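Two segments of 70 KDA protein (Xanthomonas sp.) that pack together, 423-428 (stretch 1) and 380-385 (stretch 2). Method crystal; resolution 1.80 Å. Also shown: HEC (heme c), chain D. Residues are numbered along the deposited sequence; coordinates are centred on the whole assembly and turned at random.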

ATOM      1  N   ILE A 423      14.876  -9.523  -8.895  1.00 17.88           N
ATOM      2  CA  ILE A 423      13.909  -9.650  -9.994  1.00 19.07           C
ATOM      3  C   ILE A 423      14.213 -10.889 -10.908  1.00 19.54           C
ATOM      4  O   ILE A 423      13.327 -11.434 -11.505  1.00 19.09           O
ATOM      5  CB  ILE A 423      13.783  -8.317 -10.754  1.00 19.48           C
ATOM      6  CG1 ILE A 423      12.585  -8.314 -11.727  1.00 18.58           C
ATOM      7  CG2 ILE A 423      15.071  -7.974 -11.537  1.00 19.60           C
ATOM      8  CD1 ILE A 423      11.220  -8.486 -11.034  1.00 19.70           C
ATOM      9  N   GLU A 424      15.476 -11.287 -11.020  1.00 21.48           N
ATOM     10  CA  GLU A 424      15.840 -12.389 -11.947  1.00 23.50           C
ATOM     11  C   GLU A 424      15.288 -13.696 -11.378  1.00 22.61           C
ATOM     12  O   GLU A 424      15.162 -14.714 -12.108  1.00 25.96           O
ATOM     13  CB  GLU A 424      17.378 -12.490 -12.067  1.00 24.87           C
ATOM     14  CG  GLU A 424      17.971 -11.276 -12.724  1.00 28.74           C
ATOM     15  CD  GLU A 424      18.244 -10.071 -11.777  1.00 33.21           C
ATOM     16  OE1 GLU A 424      17.917 -10.082 -10.535  1.00 24.18           O
ATOM     17  OE2 GLU A 424      18.832  -9.072 -12.327  1.00 40.47           O
ATOM     18  N   THR A 425      15.054 -13.717 -10.062  1.00 21.72           N
ATOM     19  CA  THR A 425      14.371 -14.851  -9.449  1.00 21.42           C
ATOM     20  C   THR A 425      12.877 -14.733  -9.301  1.00 21.37           C
ATOM     21  O   THR A 425      12.169 -15.622  -9.741  1.00 20.20           O
ATOM     22  CB  THR A 425      15.125 -15.610  -8.277  1.00 23.62           C
ATOM     23  OG1 THR A 425      14.245 -15.950  -7.177  1.00 28.32           O
ATOM     24  CG2 THR A 425      16.322 -15.025  -7.836  1.00 20.97           C
ATOM     25  N   ILE A 426      12.372 -13.580  -8.803  1.00 18.37           N
ATOM     26  CA  ILE A 426      10.921 -13.469  -8.665  1.00 19.34           C
ATOM     27  C   ILE A 426      10.175 -13.361  -9.983  1.00 19.26           C
ATOM     28  O   ILE A 426       9.135 -14.000 -10.118  1.00 20.16           O
ATOM     29  CB  ILE A 426      10.500 -12.340  -7.674  1.00 17.59           C
ATOM     30  CG1 ILE A 426       8.942 -12.257  -7.528  1.00 16.35           C
ATOM     31  CG2 ILE A 426      11.267 -11.050  -7.949  1.00 16.13           C
ATOM     32  CD1 ILE A 426       8.441 -13.554  -6.803  1.00 16.23           C
ATOM     33  N   ARG A 427      10.700 -12.560 -10.920  1.00 20.19           N
ATOM     34  CA  ARG A 427      10.195 -12.453 -12.309  1.00 20.89           C
ATOM     35  C   ARG A 427       8.716 -12.067 -12.405  1.00 20.47           C
ATOM     36  O   ARG A 427       8.041 -12.373 -13.411  1.00 19.27           O
ATOM     37  CB  ARG A 427      10.461 -13.730 -13.069  1.00 23.10           C
ATOM     38  CG  ARG A 427      11.901 -14.177 -12.908  1.00 29.61           C
ATOM     39  CD  ARG A 427      12.445 -14.885 -14.150  1.00 39.83           C
ATOM     40  NE  ARG A 427      11.422 -15.651 -14.870  1.00 50.65           N
ATOM     41  CZ  ARG A 427      10.846 -16.764 -14.406  1.00 57.23           C
ATOM     42  NH1 ARG A 427      11.179 -17.228 -13.212  1.00 54.20           N
ATOM     43  NH2 ARG A 427       9.930 -17.390 -15.128  1.00 61.36           N
ATOM     44  N   THR A 428       8.187 -11.432 -11.357  1.00 16.87           N
ATOM     45  CA  THR A 428       6.820 -10.905 -11.489  1.00 17.73           C
ATOM     46  C   THR A 428       6.914  -9.619 -12.278  1.00 18.29           C
ATOM     47  O   THR A 428       8.024  -9.150 -12.625  1.00 18.74           O
ATOM     48  CB  THR A 428       6.241 -10.585 -10.118  1.00 17.34           C
ATOM     49  OG1 THR A 428       7.286  -9.995  -9.339  1.00 16.89           O
ATOM     50  CG2 THR A 428       5.746 -11.874  -9.442  1.00 17.50           C
TER
HETATM   51 FE   HEC D 701       6.296 -16.316  -2.495  1.00 18.49          FE
HETATM   52  CHA HEC D 701       4.554 -13.443  -3.306  1.00 16.76           C
HETATM   53  CHB HEC D 701       3.384 -17.768  -1.035  1.00 17.69           C
HETATM   54  CHC HEC D 701       7.844 -19.341  -2.140  1.00 18.35           C
HETATM   55  CHD HEC D 701       9.255 -14.650  -2.848  1.00 17.68           C
HETATM   56  NA  HEC D 701       4.411 -15.676  -2.131  1.00 18.57           N
HETATM   57  C1A HEC D 701       3.814 -14.514  -2.678  1.00 18.22           C
HETATM   58  C2A HEC D 701       2.381 -14.464  -2.397  1.00 17.18           C
HETATM   59  C3A HEC D 701       2.044 -15.730  -1.720  1.00 18.27           C
HETATM   60  C4A HEC D 701       3.289 -16.466  -1.645  1.00 18.09           C
HETATM   61  CMA HEC D 701       0.674 -16.122  -1.212  1.00 16.76           C
HETATM   62  CAA HEC D 701       1.421 -13.300  -2.631  1.00 17.16           C
HETATM   63  CBA HEC D 701       1.691 -12.417  -1.359  1.00 16.35           C
HETATM   64  CGA HEC D 701       1.001 -11.050  -1.492  1.00 16.37           C
HETATM   65  O1A HEC D 701       0.474 -10.786  -2.604  1.00 15.45           O
HETATM   66  O2A HEC D 701       0.895 -10.198  -0.536  1.00 16.75           O
HETATM   67  NB  HEC D 701       5.668 -18.230  -1.719  1.00 19.52           N
HETATM   68  C1B HEC D 701       4.528 -18.658  -1.178  1.00 18.30           C
HETATM   69  C2B HEC D 701       4.497 -20.061  -0.751  1.00 19.50           C
HETATM   70  C3B HEC D 701       5.847 -20.530  -1.113  1.00 18.74           C
HETATM   71  C4B HEC D 701       6.461 -19.342  -1.683  1.00 19.13           C
HETATM   72  CMB HEC D 701       3.341 -20.785  -0.100  1.00 19.00           C
HETATM   73  CAB HEC D 701       6.439 -21.917  -0.975  1.00 19.89           C
HETATM   74  CBB HEC D 701       5.839 -22.873  -1.801  1.00 18.72           C
HETATM   75  NC  HEC D 701       8.153 -16.866  -2.354  1.00 19.01           N
HETATM   76  C1C HEC D 701       8.671 -18.192  -2.371  1.00 19.09           C
HETATM   77  C2C HEC D 701      10.109 -18.291  -2.588  1.00 19.58           C
HETATM   78  C3C HEC D 701      10.517 -16.922  -2.782  1.00 18.96           C
HETATM   79  C4C HEC D 701       9.284 -16.087  -2.728  1.00 19.54           C
HETATM   80  CMC HEC D 701      10.977 -19.539  -2.604  1.00 18.53           C
HETATM   81  CAC HEC D 701      11.927 -16.494  -3.061  1.00 22.14           C
HETATM   82  CBC HEC D 701      12.710 -16.994  -4.035  1.00 21.32           C
HETATM   83  ND  HEC D 701       6.797 -14.439  -2.892  1.00 17.43           N
HETATM   84  C1D HEC D 701       8.002 -13.913  -3.081  1.00 17.12           C
HETATM   85  C2D HEC D 701       8.087 -12.514  -3.479  1.00 17.15           C
HETATM   86  C3D HEC D 701       6.698 -12.148  -3.633  1.00 16.67           C
HETATM   87  C4D HEC D 701       6.008 -13.386  -3.283  1.00 17.49           C
HETATM   88  CMD HEC D 701       9.313 -11.667  -3.707  1.00 16.40           C
HETATM   89  CAD HEC D 701       6.148 -10.799  -4.036  1.00 16.40           C
HETATM   90  CBD HEC D 701       5.882 -10.920  -5.545  1.00 16.60           C
HETATM   91  CGD HEC D 701       5.280  -9.664  -6.129  1.00 15.52           C
HETATM   92  O1D HEC D 701       5.784  -9.091  -7.103  1.00 18.01           O
HETATM   93  O2D HEC D 701       4.299  -9.249  -5.547  1.00 14.23           O
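Stretch 2 (380-385) AIPKPA

What shape does stretch 2 take as it meets stretch 1? It has no regular helix or strand; from Ile-381 to Ala-385 its phi/psi values are those of an extended chain, with Pro-382 and Pro-384 holding phi at -50° and -70°. Stretch 1 is helical from Ile-423 to Ile-426, and Arg-427, with phi at +57°, is the first residue to leave helical conformation, although its N still donates a 2.9 Å hydrogen bond to Ile-423 O. The backbones come nearest at Thr-425 and Pro-382, whose CA atoms are 5.4 Å apart. Here the pairing runs roughly in reverse order, Ile-381 against Thr-425 and Arg-427, Pro-382 against Glu-424 and Thr-425. No hydrogen bond joins the two stretches, so the 270 Å² they bury rests on packing.

Which residue of the helix takes the centre of the contact? Thr-425 does: it is buried, its CA-to-CB bond points toward stretch 2, and 77 Å² of it is covered. Thr-425 CB lies only 3.0 Å from Pro-382 O, a tight approach of carbon to carbonyl oxygen, while Thr-425 CG2 is 4.1 Å from Pro-382 CB. The chi1 of 138° lies between the usual wells. Thr-425 OG1 is 3.9 Å from Pro-384 CD and 3.6 Å from HEC CBC, so the hydroxyl sits near both the second proline and the heme.

How do Pro-382 and Ile-381 fit against this residue and its neighbours? The CA-to-CB bond of Pro-382 points toward stretch 1, and Pro-382 CD rests 3.3 Å from Glu-424 O; having no backbone NH, the proline presents a ring carbon to that carbonyl. Pro-382 CG is 4.1 Å from Glu-424 CB, but the carboxylate end of Glu-424 leads away, with chi1 in m and chi2 in p. Ile-381 is buried, with chi1 in m and chi2 in t; Ile-381 CG2 lies 3.5 Å from Thr-425 O and 4.0 Å from Thr-425 CB. The CA-to-CB bond of Lys-383 points away, its side chain is t at all four chi angles, and its NZ is hydrogen-bonded elsewhere in the structure.

What happens at the end of the helix and just after it? Arg-427 directs CA-to-CB toward stretch 2 and bends along its length, with chi1 at -49° (m), chi2 at -147° and chi3 at -33°. This brings Arg-427 NH1 to 3.2 Å from Ile-381 CG1, an oblique approach to the guanidinium that packs without pairing charges. The CA-to-CB bond of Ile-426 points away from stretch 2 instead, and Ile-426 CD1 reaches to 3.5 Å from HEC C2D. Thr-428, out of reach of stretch 2, donates a 2.8 Å hydrogen bond from OG1 to HEC O1D.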

ATOM      1  N   ALA A 380      16.261 -23.060 -14.638  1.00 32.25           N
ATOM      2  CA  ALA A 380      16.320 -21.753 -15.330  1.00 31.99           C
ATOM      3  C   ALA A 380      16.060 -20.512 -14.435  1.00 30.73           C
ATOM      4  O   ALA A 380      16.214 -19.372 -14.881  1.00 31.15           O
ATOM      5  CB  ALA A 380      15.265 -21.744 -16.432  1.00 37.03           C
ATOM      6  N   ILE A 381      15.621 -20.733 -13.211  1.00 28.02           N
ATOM      7  CA  ILE A 381      15.355 -19.614 -12.280  1.00 26.01           C
ATOM      8  C   ILE A 381      16.475 -19.564 -11.284  1.00 25.05           C
ATOM      9  O   ILE A 381      16.597 -20.492 -10.490  1.00 27.97           O
ATOM     10  CB  ILE A 381      13.994 -19.800 -11.552  1.00 24.42           C
ATOM     11  CG1 ILE A 381      12.870 -19.843 -12.601  1.00 24.50           C
ATOM     12  CG2 ILE A 381      13.762 -18.659 -10.544  1.00 21.71           C
ATOM     13  CD1 ILE A 381      11.579 -20.484 -12.129  1.00 25.21           C
ATOM     14  N   PRO A 382      17.288 -18.499 -11.304  1.00 23.35           N
ATOM     15  CA  PRO A 382      18.341 -18.401 -10.303  1.00 23.44           C
ATOM     16  C   PRO A 382      17.792 -18.627  -8.879  1.00 26.17           C
ATOM     17  O   PRO A 382      16.722 -18.083  -8.515  1.00 23.77           O
ATOM     18  CB  PRO A 382      18.848 -16.967 -10.431  1.00 23.89           C
ATOM     19  CG  PRO A 382      18.416 -16.485 -11.787  1.00 24.92           C
ATOM     20  CD  PRO A 382      17.191 -17.286 -12.158  1.00 23.79           C
ATOM     21  N   LYS A 383      18.512 -19.409  -8.066  1.00 25.95           N
ATOM     22  CA  LYS A 383      18.038 -19.756  -6.752  1.00 25.80           C
ATOM     23  C   LYS A 383      18.812 -18.960  -5.738  1.00 25.75           C
ATOM     24  O   LYS A 383      20.033 -18.990  -5.764  1.00 25.75           O
ATOM     25  CB  LYS A 383      18.214 -21.282  -6.466  1.00 26.80           C
ATOM     26  CG  LYS A 383      17.925 -21.656  -5.012  1.00 27.42           C
ATOM     27  CD  LYS A 383      18.166 -23.122  -4.740  1.00 30.63           C
ATOM     28  CE  LYS A 383      18.184 -23.415  -3.240  1.00 32.34           C
ATOM     29  NZ  LYS A 383      18.339 -24.896  -3.103  1.00 34.84           N
ATOM     30  N   PRO A 384      18.122 -18.251  -4.829  1.00 25.41           N
ATOM     31  CA  PRO A 384      18.875 -17.559  -3.784  1.00 25.63           C
ATOM     32  C   PRO A 384      19.540 -18.453  -2.749  1.00 26.46           C
ATOM     33  O   PRO A 384      19.267 -19.667  -2.675  1.00 30.17           O
ATOM     34  CB  PRO A 384      17.817 -16.693  -3.091  1.00 22.85           C
ATOM     35  CG  PRO A 384      16.725 -16.487  -4.123  1.00 24.89           C
ATOM     36  CD  PRO A 384      16.698 -17.837  -4.868  1.00 27.77           C
ATOM     37  N   ALA A 385      20.404 -17.849  -1.930  1.00 27.83           N
ATOM     38  CA  ALA A 385      21.046 -18.537  -0.803  1.00 29.07           C
ATOM     39  C   ALA A 385      19.927 -19.000   0.116  1.00 28.29           C
ATOM     40  O   ALA A 385      19.033 -18.214   0.402  1.00 27.73           O
ATOM     41  CB  ALA A 385      21.961 -17.568  -0.046  1.00 27.04           C
TER